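Local coordinates for N-acetylgalactosaminyltransferase 7 (PDB 6IWR), which belongs to a family of two-domain glycosyltransferases, pairing a GT-A type domain with a ricin-type beta-trefoil lectin domain, at residues 72-77 with 140-145; 171-176 with 246-251; 289-294 with 320-325. All blocks are in the same frame, centred on the assembly; numbering follows the deposited sequence.

Interaction 1: 72-77 with 140-145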
loop_
_atom_site.group_PDB
_atom_site.type_symbol
_atom_site.label_atom_id
_atom_site.label_comp_id
_atom_site.label_asym_id
_atom_site.label_seq_id
_atom_site.Cartn_x
_atom_site.Cartn_y
_atom_site.Cartn_z
ATOM N N LEU A 72 -7.076 6.435 48.582
ATOM C CA LEU A 72 -7.312 5.446 47.552
ATOM C C LEU A 72 -8.699 4.883 47.658
ATOM O O LEU A 72 -9.405 5.180 48.595
ATOM C CB LEU A 72 -6.334 4.296 47.699
ATOM C CG LEU A 72 -5.086 4.172 46.841
ATOM C CD1 LEU A 72 -5.082 2.801 46.218
ATOM C CD2 LEU A 72 -5.003 5.242 45.778
ATOM N N GLY A 73 -9.084 4.081 46.669
ATOM C CA GLY A 73 -10.287 3.273 46.724
ATOM C C GLY A 73 -11.360 4.156 46.218
ATOM O O GLY A 73 -11.030 5.220 45.765
ATOM N N ASN A 74 -12.619 3.757 46.297
ATOM C CA ASN A 74 -13.027 2.467 46.811
ATOM C C ASN A 74 -13.086 1.353 45.799
ATOM O O ASN A 74 -13.228 0.217 46.164
ATOM C CB ASN A 74 -14.388 2.579 47.482
ATOM C CG ASN A 74 -15.372 3.366 46.664
ATOM O OD1 ASN A 74 -15.000 4.259 45.932
ATOM N ND2 ASN A 74 -16.629 3.039 46.795
ATOM N N PHE A 75 -13.000 1.668 44.521
ATOM C CA PHE A 75 -12.904 0.606 43.526
ATOM C C PHE A 75 -11.485 0.428 43.013
ATOM O O PHE A 75 -11.277 -0.234 42.000
ATOM C CB PHE A 75 -13.863 0.864 42.371
ATOM C CG PHE A 75 -15.291 0.571 42.711
ATOM C CD1 PHE A 75 -16.034 1.477 43.445
ATOM C CD2 PHE A 75 -15.879 -0.620 42.322
ATOM C CE1 PHE A 75 -17.356 1.217 43.764
ATOM C CE2 PHE A 75 -17.191 -0.900 42.645
ATOM C CZ PHE A 75 -17.935 0.022 43.368
ATOM N N GLU A 76 -10.520 1.003 43.686
ATOM C CA GLU A 76 -9.146 0.758 43.337
ATOM C C GLU A 76 -8.704 -0.559 43.942
ATOM O O GLU A 76 -8.832 -0.746 45.152
ATOM C CB GLU A 76 -8.254 1.866 43.847
ATOM C CG GLU A 76 -7.028 1.961 43.003
ATOM C CD GLU A 76 -7.375 2.418 41.625
ATOM O OE1 GLU A 76 -6.567 2.186 40.698
ATOM O OE2 GLU A 76 -8.479 3.003 41.477
ATOM N N PRO A 77 -8.180 -1.488 43.160
ATOM C CA PRO A 77 -7.640 -2.707 43.771
ATOM C C PRO A 77 -6.670 -2.359 44.894
ATOM O O PRO A 77 -5.859 -1.435 44.783
ATOM C CB PRO A 77 -6.946 -3.414 42.602
ATOM C CG PRO A 77 -7.676 -2.921 41.392
ATOM C CD PRO A 77 -8.031 -1.485 41.693
ATOM N N TRP A 140 -11.032 8.644 43.064
ATOM C CA TRP A 140 -12.471 8.851 42.981
ATOM C C TRP A 140 -13.196 7.855 43.883
ATOM O O TRP A 140 -12.858 6.669 43.909
ATOM C CB TRP A 140 -12.957 8.698 41.538
ATOM C CG TRP A 140 -12.611 9.852 40.653
ATOM C CD1 TRP A 140 -11.603 9.908 39.737
ATOM C CD2 TRP A 140 -13.276 11.119 40.598
ATOM N NE1 TRP A 140 -11.597 11.133 39.120
ATOM C CE2 TRP A 140 -12.615 11.894 39.629
ATOM C CE3 TRP A 140 -14.375 11.669 41.270
ATOM C CZ2 TRP A 140 -13.012 13.185 39.307
ATOM C CZ3 TRP A 140 -14.770 12.963 40.953
ATOM C CH2 TRP A 140 -14.092 13.705 39.977
ATOM N N HIS A 141 -14.204 8.330 44.601
ATOM C CA HIS A 141 -14.988 7.481 45.484
ATOM C C HIS A 141 -16.425 7.384 44.980
ATOM O O HIS A 141 -17.136 8.394 44.913
ATOM C CB HIS A 141 -14.908 8.005 46.915
ATOM C CG HIS A 141 -13.572 7.761 47.539
ATOM N ND1 HIS A 141 -13.304 6.652 48.312
ATOM C CD2 HIS A 141 -12.402 8.433 47.430
ATOM C CE1 HIS A 141 -12.037 6.678 48.688
ATOM N NE2 HIS A 141 -11.468 7.745 48.162
ATOM N N TYR A 142 -16.841 6.165 44.638
ATOM C CA TYR A 142 -18.088 5.890 43.940
ATOM C C TYR A 142 -19.072 5.167 44.853
ATOM O O TYR A 142 -18.689 4.302 45.650
ATOM C CB TYR A 142 -17.860 5.025 42.682
ATOM C CG TYR A 142 -16.866 5.548 41.663
ATOM C CD1 TYR A 142 -15.499 5.301 41.790
ATOM C CD2 TYR A 142 -17.299 6.264 40.546
ATOM C CE1 TYR A 142 -14.592 5.775 40.837
ATOM C CE2 TYR A 142 -16.399 6.737 39.581
ATOM C CZ TYR A 142 -15.054 6.490 39.738
ATOM O OH TYR A 142 -14.172 6.962 38.786
ATOM N N ASP A 143 -20.346 5.468 44.667
ATOM C CA ASP A 143 -21.405 5.086 45.583
ATOM C C ASP A 143 -21.691 3.606 45.796
ATOM O O ASP A 143 -22.264 3.282 46.810
ATOM C CB ASP A 143 -22.700 5.824 45.268
ATOM C CG ASP A 143 -23.013 6.904 46.264
ATOM O OD1 ASP A 143 -22.214 7.128 47.176
ATOM O OD2 ASP A 143 -24.065 7.535 46.127
ATOM N N GLU A 144 -21.379 2.728 44.853
ATOM C CA GLU A 144 -21.615 1.269 45.007
ATOM C C GLU A 144 -23.007 0.880 44.620
ATOM O O GLU A 144 -23.344 -0.267 44.548
ATOM C CB GLU A 144 -21.390 0.762 46.432
ATOM C CG GLU A 144 -19.983 0.855 46.947
ATOM C CD GLU A 144 -19.891 1.538 48.283
ATOM O OE1 GLU A 144 -20.793 2.289 48.641
ATOM O OE2 GLU A 144 -18.894 1.328 48.982
ATOM N N ASN A 145 -23.768 1.888 44.286
ATOM C CA ASN A 145 -25.175 1.872 44.060
ATOM C C ASN A 145 -25.428 1.726 42.556
ATOM O O ASN A 145 -26.497 2.014 42.063
ATOM C CB ASN A 145 -25.658 3.206 44.581
ATOM C CG ASN A 145 -27.125 3.304 44.646
ATOM O OD1 ASN A 145 -27.804 2.327 44.846
ATOM N ND2 ASN A 145 -27.628 4.490 44.492
#

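Interaction 2: 171-176 with 246-251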
loop_
_atom_site.group_PDB
_atom_site.type_symbol
_atom_site.label_atom_id
_atom_site.label_comp_id
_atom_site.label_asym_id
_atom_site.label_seq_id
_atom_site.Cartn_x
_atom_site.Cartn_y
_atom_site.Cartn_z
ATOM N N ILE A 171 -13.889 -10.732 33.231
ATOM C CA ILE A 171 -14.051 -11.475 34.473
ATOM C C ILE A 171 -13.029 -11.008 35.512
ATOM O O ILE A 171 -13.359 -10.805 36.686
ATOM C CB ILE A 171 -13.948 -12.983 34.178
ATOM C CG1 ILE A 171 -15.027 -13.394 33.170
ATOM C CG2 ILE A 171 -14.046 -13.797 35.452
ATOM C CD1 ILE A 171 -16.124 -14.248 33.767
ATOM N N LYS A 172 -11.787 -10.765 35.093
ATOM C CA LYS A 172 -10.757 -10.484 36.091
ATOM C C LYS A 172 -10.952 -9.131 36.766
ATOM O O LYS A 172 -10.735 -9.006 37.971
ATOM C CB LYS A 172 -9.365 -10.562 35.478
ATOM C CG LYS A 172 -8.291 -10.676 36.533
ATOM C CD LYS A 172 -6.936 -11.026 35.937
ATOM C CE LYS A 172 -5.868 -11.145 36.992
ATOM N NZ LYS A 172 -4.516 -11.183 36.377
ATOM N N ARG A 173 -11.324 -8.099 36.026
ATOM C CA ARG A 173 -11.244 -6.753 36.573
ATOM C C ARG A 173 -12.610 -6.142 36.842
ATOM O O ARG A 173 -12.713 -4.933 37.090
ATOM C CB ARG A 173 -10.429 -5.869 35.642
ATOM C CG ARG A 173 -9.138 -6.534 35.251
ATOM C CD ARG A 173 -8.243 -5.595 34.525
ATOM N NE ARG A 173 -6.905 -6.168 34.451
ATOM C CZ ARG A 173 -6.409 -6.819 33.402
ATOM N NH1 ARG A 173 -5.180 -7.307 33.461
ATOM N NH2 ARG A 173 -7.130 -6.974 32.302
ATOM N N THR A 174 -13.655 -6.949 36.831
ATOM C CA THR A 174 -14.968 -6.402 37.030
ATOM C C THR A 174 -15.562 -6.968 38.298
ATOM O O THR A 174 -15.630 -8.194 38.455
ATOM C CB THR A 174 -15.866 -6.717 35.829
ATOM O OG1 THR A 174 -15.251 -6.185 34.659
ATOM C CG2 THR A 174 -17.179 -6.044 35.961
ATOM N N PRO A 175 -15.996 -6.108 39.215
ATOM C CA PRO A 175 -16.676 -6.585 40.427
ATOM C C PRO A 175 -17.786 -7.572 40.084
ATOM O O PRO A 175 -18.682 -7.278 39.293
ATOM C CB PRO A 175 -17.244 -5.305 41.044
ATOM C CG PRO A 175 -16.539 -4.190 40.353
ATOM C CD PRO A 175 -16.170 -4.666 38.997
ATOM N N ARG A 176 -17.729 -8.749 40.711
ATOM C CA ARG A 176 -18.668 -9.819 40.394
ATOM C C ARG A 176 -20.114 -9.344 40.449
ATOM O O ARG A 176 -20.921 -9.694 39.578
ATOM C CB ARG A 176 -18.454 -10.985 41.355
ATOM C CG ARG A 176 -16.991 -11.397 41.477
ATOM C CD ARG A 176 -16.826 -12.659 42.314
ATOM N NE ARG A 176 -16.947 -12.384 43.741
ATOM C CZ ARG A 176 -15.907 -12.290 44.561
ATOM N NH1 ARG A 176 -14.687 -12.460 44.072
ATOM N NH2 ARG A 176 -16.081 -12.039 45.858
ATOM N N VAL A 246 -9.687 -4.896 29.094
ATOM C CA VAL A 246 -10.235 -3.828 29.917
ATOM C C VAL A 246 -9.239 -3.450 31.013
ATOM O O VAL A 246 -8.609 -4.324 31.628
ATOM C CB VAL A 246 -11.565 -4.342 30.487
ATOM C CG1 VAL A 246 -11.367 -4.861 31.895
ATOM C CG2 VAL A 246 -12.647 -3.301 30.368
ATOM N N ALA A 247 -9.073 -2.145 31.269
ATOM C CA ALA A 247 -8.156 -1.645 32.301
ATOM C C ALA A 247 -8.693 -1.904 33.716
ATOM O O ALA A 247 -9.823 -2.361 33.900
ATOM C CB ALA A 247 -7.927 -0.157 32.119
ATOM N N VAL A 248 -7.891 -1.568 34.752
ATOM C CA VAL A 248 -8.357 -1.846 36.115
ATOM C C VAL A 248 -9.253 -0.712 36.576
ATOM O O VAL A 248 -9.014 0.463 36.275
ATOM C CB VAL A 248 -7.202 -2.110 37.121
ATOM C CG1 VAL A 248 -5.973 -2.713 36.461
ATOM C CG2 VAL A 248 -6.884 -0.902 38.000
ATOM N N ASN A 249 -10.297 -1.082 37.315
ATOM C CA ASN A 249 -11.376 -0.184 37.707
ATOM C C ASN A 249 -11.929 0.569 36.503
ATOM O O ASN A 249 -12.012 1.803 36.500
ATOM C CB ASN A 249 -10.930 0.788 38.794
ATOM C CG ASN A 249 -12.082 1.561 39.356
ATOM O OD1 ASN A 249 -13.221 1.105 39.286
ATOM N ND2 ASN A 249 -11.811 2.732 39.907
ATOM N N TRP A 250 -12.317 -0.194 35.468
ATOM C CA TRP A 250 -12.968 0.385 34.297
ATOM C C TRP A 250 -14.454 0.538 34.493
ATOM O O TRP A 250 -15.080 1.336 33.783
ATOM C CB TRP A 250 -12.763 -0.468 33.040
ATOM C CG TRP A 250 -13.451 -1.804 33.113
ATOM C CD1 TRP A 250 -13.102 -2.854 33.918
ATOM C CD2 TRP A 250 -14.599 -2.248 32.354
ATOM N NE1 TRP A 250 -13.945 -3.923 33.696
ATOM C CE2 TRP A 250 -14.876 -3.580 32.756
ATOM C CE3 TRP A 250 -15.407 -1.657 31.364
ATOM C CZ2 TRP A 250 -15.930 -4.330 32.218
ATOM C CZ3 TRP A 250 -16.466 -2.411 30.828
ATOM C CH2 TRP A 250 -16.712 -3.733 31.263
ATOM N N TYR A 251 -15.023 -0.197 35.442
ATOM C CA TYR A 251 -16.462 -0.369 35.500
ATOM C C TYR A 251 -17.152 0.805 36.188
ATOM O O TYR A 251 -18.135 1.348 35.670
ATOM C CB TYR A 251 -16.795 -1.684 36.197
ATOM C CG TYR A 251 -18.263 -1.985 36.132
ATOM C CD1 TYR A 251 -18.793 -2.669 35.050
ATOM C CD2 TYR A 251 -19.143 -1.542 37.139
ATOM C CE1 TYR A 251 -20.158 -2.927 34.965
ATOM C CE2 TYR A 251 -20.505 -1.791 37.062
ATOM C CZ TYR A 251 -21.004 -2.483 35.967
ATOM O OH TYR A 251 -22.345 -2.751 35.863
HETATM O O HOH W 1 -10.224 -3.362 38.683
#

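Interaction 3: 289-294 with 320-325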
loop_
_atom_site.group_PDB
_atom_site.type_symbol
_atom_site.label_atom_id
_atom_site.label_comp_id
_atom_site.label_asym_id
_atom_site.label_seq_id
_atom_site.Cartn_x
_atom_site.Cartn_y
_atom_site.Cartn_z
ATOM N N ASP A 289 -3.385 16.271 27.809
ATOM C CA ASP A 289 -3.527 15.080 28.636
ATOM C C ASP A 289 -3.852 13.847 27.812
ATOM O O ASP A 289 -4.128 12.778 28.382
ATOM C CB ASP A 289 -4.629 15.297 29.677
ATOM C CG ASP A 289 -4.087 15.630 31.048
ATOM O OD1 ASP A 289 -2.872 15.884 31.170
ATOM O OD2 ASP A 289 -4.878 15.615 32.022
ATOM N N GLY A 290 -3.859 13.987 26.489
ATOM C CA GLY A 290 -4.285 12.941 25.595
ATOM C C GLY A 290 -5.780 12.825 25.411
ATOM O O GLY A 290 -6.239 11.832 24.833
ATOM N N TYR A 291 -6.563 13.788 25.882
ATOM C CA TYR A 291 -8.007 13.675 25.748
ATOM C C TYR A 291 -8.438 14.221 24.394
ATOM O O TYR A 291 -8.078 15.338 24.014
ATOM C CB TYR A 291 -8.722 14.398 26.889
ATOM C CG TYR A 291 -8.387 13.833 28.259
ATOM C CD1 TYR A 291 -7.836 12.569 28.394
ATOM C CD2 TYR A 291 -8.618 14.574 29.418
ATOM C CE1 TYR A 291 -7.517 12.063 29.642
ATOM C CE2 TYR A 291 -8.306 14.074 30.676
ATOM C CZ TYR A 291 -7.761 12.817 30.783
ATOM O OH TYR A 291 -7.425 12.305 32.023
ATOM N N ALA A 292 -9.203 13.421 23.665
ATOM C CA ALA A 292 -9.797 13.823 22.407
ATOM C C ALA A 292 -11.299 13.648 22.516
ATOM O O ALA A 292 -11.801 12.871 23.330
ATOM C CB ALA A 292 -9.232 13.000 21.246
ATOM N N ARG A 293 -12.032 14.391 21.704
ATOM C CA ARG A 293 -13.438 14.090 21.544
ATOM C C ARG A 293 -13.646 13.586 20.115
ATOM O O ARG A 293 -12.803 13.804 19.234
ATOM C CB ARG A 293 -14.314 15.309 21.939
ATOM C CG ARG A 293 -13.885 16.606 21.313
ATOM C CD ARG A 293 -14.223 17.863 22.105
ATOM N NE ARG A 293 -15.559 17.860 22.670
ATOM C CZ ARG A 293 -16.586 18.590 22.242
ATOM N NH1 ARG A 293 -17.746 18.517 22.887
ATOM N NH2 ARG A 293 -16.470 19.386 21.191
ATOM N N GLY A 294 -14.725 12.827 19.913
ATOM C CA GLY A 294 -15.006 12.229 18.614
ATOM C C GLY A 294 -15.713 13.207 17.684
ATOM O O GLY A 294 -16.575 13.986 18.106
ATOM N N GLU A 320 -12.739 13.900 35.252
ATOM C CA GLU A 320 -14.133 13.460 35.193
ATOM C C GLU A 320 -14.594 13.260 33.749
ATOM O O GLU A 320 -13.919 13.678 32.800
ATOM C CB GLU A 320 -15.044 14.458 35.890
ATOM C CG GLU A 320 -14.775 15.887 35.519
ATOM C CD GLU A 320 -15.549 16.829 36.391
ATOM O OE1 GLU A 320 -16.501 17.467 35.899
ATOM O OE2 GLU A 320 -15.230 16.895 37.590
ATOM N N PRO A 321 -15.766 12.641 33.549
ATOM C CA PRO A 321 -16.288 12.477 32.187
ATOM C C PRO A 321 -16.294 13.803 31.450
ATOM O O PRO A 321 -16.234 14.877 32.059
ATOM C CB PRO A 321 -17.709 11.962 32.414
ATOM C CG PRO A 321 -17.629 11.285 33.737
ATOM C CD PRO A 321 -16.708 12.125 34.553
ATOM N N TYR A 322 -16.344 13.721 30.120
ATOM C CA TYR A 322 -16.564 14.924 29.324
ATOM C C TYR A 322 -17.421 14.598 28.102
ATOM O O TYR A 322 -17.634 13.431 27.753
ATOM C CB TYR A 322 -15.237 15.596 28.935
ATOM C CG TYR A 322 -14.245 14.754 28.139
ATOM C CD1 TYR A 322 -14.285 14.724 26.740
ATOM C CD2 TYR A 322 -13.247 14.029 28.775
ATOM C CE1 TYR A 322 -13.378 13.989 26.003
ATOM C CE2 TYR A 322 -12.343 13.283 28.046
ATOM C CZ TYR A 322 -12.408 13.273 26.653
ATOM O OH TYR A 322 -11.502 12.551 25.905
ATOM N N ARG A 323 -17.927 15.651 27.457
ATOM C CA ARG A 323 -18.807 15.469 26.305
ATOM C C ARG A 323 -18.015 15.203 25.019
ATOM O O ARG A 323 -17.030 15.886 24.727
ATOM C CB ARG A 323 -19.699 16.691 26.120
ATOM C CG ARG A 323 -20.470 17.089 27.365
ATOM C CD ARG A 323 -21.498 18.181 27.118
ATOM N NE ARG A 323 -20.916 19.449 26.675
ATOM C CZ ARG A 323 -21.641 20.543 26.472
ATOM N NH1 ARG A 323 -22.943 20.494 26.704
ATOM N NH2 ARG A 323 -21.085 21.668 26.056
ATOM N N SER A 324 -18.469 14.221 24.241
ATOM C CA SER A 324 -18.031 14.022 22.876
ATOM C C SER A 324 -19.218 14.139 21.917
ATOM O O SER A 324 -20.322 13.704 22.250
ATOM C CB SER A 324 -17.372 12.651 22.699
ATOM O OG SER A 324 -17.050 12.432 21.328
ATOM N N PRO A 325 -19.036 14.718 20.728
ATOM C CA PRO A 325 -20.154 14.733 19.774
ATOM C C PRO A 325 -20.470 13.352 19.209
ATOM O O PRO A 325 -21.615 13.117 18.794
ATOM C CB PRO A 325 -19.682 15.697 18.672
ATOM C CG PRO A 325 -18.486 16.420 19.244
ATOM C CD PRO A 325 -17.858 15.427 20.207
#

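Interaction 1: 72-77 with 140-145
In Asn74, chi1 of 46° sets CG between backbone N and carbonyl carbon, the crowded position, and chi2 of -30° then turns the amide to the backbone of Tyr142. Two hydrogen bonds join them. Tyr142 N donates to Asn74 OD1 at 2.9 Å, in the carbonyl plane and on a lone pair, while Asn74 ND2 donates to Tyr142 O at 2.7 Å with a nearly straight N-H...O angle of 170°. One side-chain amide thus reads both the N-H and the C=O of a single residue, as a neighbouring strand would, which fixes the rotation of the amide. A cis peptide joins Gly73 to Asn74. Gly73 O lies over one face of the His141 ring, offset toward the rim, with CE1 the closest ring atom at 3.4 Å. Phe75 meets Tyr142 obliquely: its CE1 is 4.0 Å from Tyr142 CB, and Tyr142 O lies at the edge of the Phe75 ring. His141 NE2 is hydrogen-bonded to Ile71 O. The loop 72-77 follows strand 66-67, the antiparallel partner of strand 140-141, so the contact lies beside that small two-stranded sheet, and Phe75 and Tyr142 both pack on Ala252 of helix 251-260.

Interaction 2: 171-176 with 246-251
Trp250 turns the edge of its indole toward Thr174, the two side chains crossing obliquely. NE1 donates to Thr174 OG1 at 2.8 Å, with the oxygen only 15° out of the ring plane but the N-H...O angle bent to 133°. Thr174 OG1 lies anti to its own carbonyl carbon, beside the backbone N, and CG2 is the branch that meets Tyr251, 3.9 Å from CD1; these two side chains cross at about a right angle. Next along the chain, Pro175 CD rests 4.1 Å from Tyr251 CB. Arg173, extended from CG to NE, runs past the backbone of the loop: its CD is 3.7 Å from Ala247 O, and NE lies obliquely beside Val248 CG1. The NH2 to Val246 O bond, 3.1 Å long, is weak because of its 125° angle; the principal polar partner of the guanidinium is Glu81, through a salt bridge from NH1. A water takes the N-H of Asn249 at 2.7 Å and donates a weak bond to Arg173 O. The contact joins the C-terminal end of helix 160-173 to the loop between strand 244-246 and helix 251-260, within the GT-A type domain. Chemically, Thr174 OG1 is shared between Trp250 NE1 and Val170 O of the same helix, consistent with the hydroxyl accepting from the indole while donating to the helix carbonyl.

Interaction 3: 289-294 with 320-325
Tyr322 and Arg293 reach across between two strand segments of the GT-A type domain, 292-294 and 322-323. Each strand pairs with another partner: 292-296 forms a hairpin with 302-306, and 322-323 runs antiparallel to 369-373 in the large mixed sheet. Side chains supply the hydrogen bonds between them. Tyr322 OH donates to Ala292 O at 2.6 Å, from 35° above the carbonyl plane, although that oxygen lies in the plane of the Tyr322 ring, at its edge. Arg293, bent at chi3 (-43°), which turns NE toward the opposite segment, grips Arg323 O side-on: NE donates at 3.2 Å and NH1 at 3.3 Å, both from the same face of the carbonyl plane. Its charge is met outside the contact by a salt bridge from NH2 to Asp460, and Arg323 NH2 likewise pairs with Glu311. Among aromatic contacts, the rings of Tyr291 and Tyr322 lie near parallel, planes 29° apart, but slid so far that they barely overlap, with centroids 5.7 Å apart. Apolar packing adds Tyr291 CB against Tyr322 CZ at 3.9 Å, while Pro325 places CD over the centre of one face of the Arg293 guanidinium. Ser324 OG, anti to its backbone N, accepts from Gly294 N at 2.8 Å and also hydrogen-bonds with Ala326 O.

Along the chain the three contacts come in series, interaction 1 closing before interaction 2 opens and interaction 2 before interaction 3. The centres of interactions 1 and 2 are about 12 Å apart and the two touch: Asn249 OD1 is 3.2 Å from Phe75 CB, and Pro175 also packs on Phe75. Helix 251-260 follows the 246-251 segment and lies against interaction 1. Interaction 3 stands about 22 Å from interaction 1 and 21 Å from interaction 2, centre to centre, touching only the former, through Trp140 and Glu320. Strands 244-246 and 322-323 belong to the mixed sheet; these touches tie loop 72-77 and strand 140-141 to the GT-A type domain.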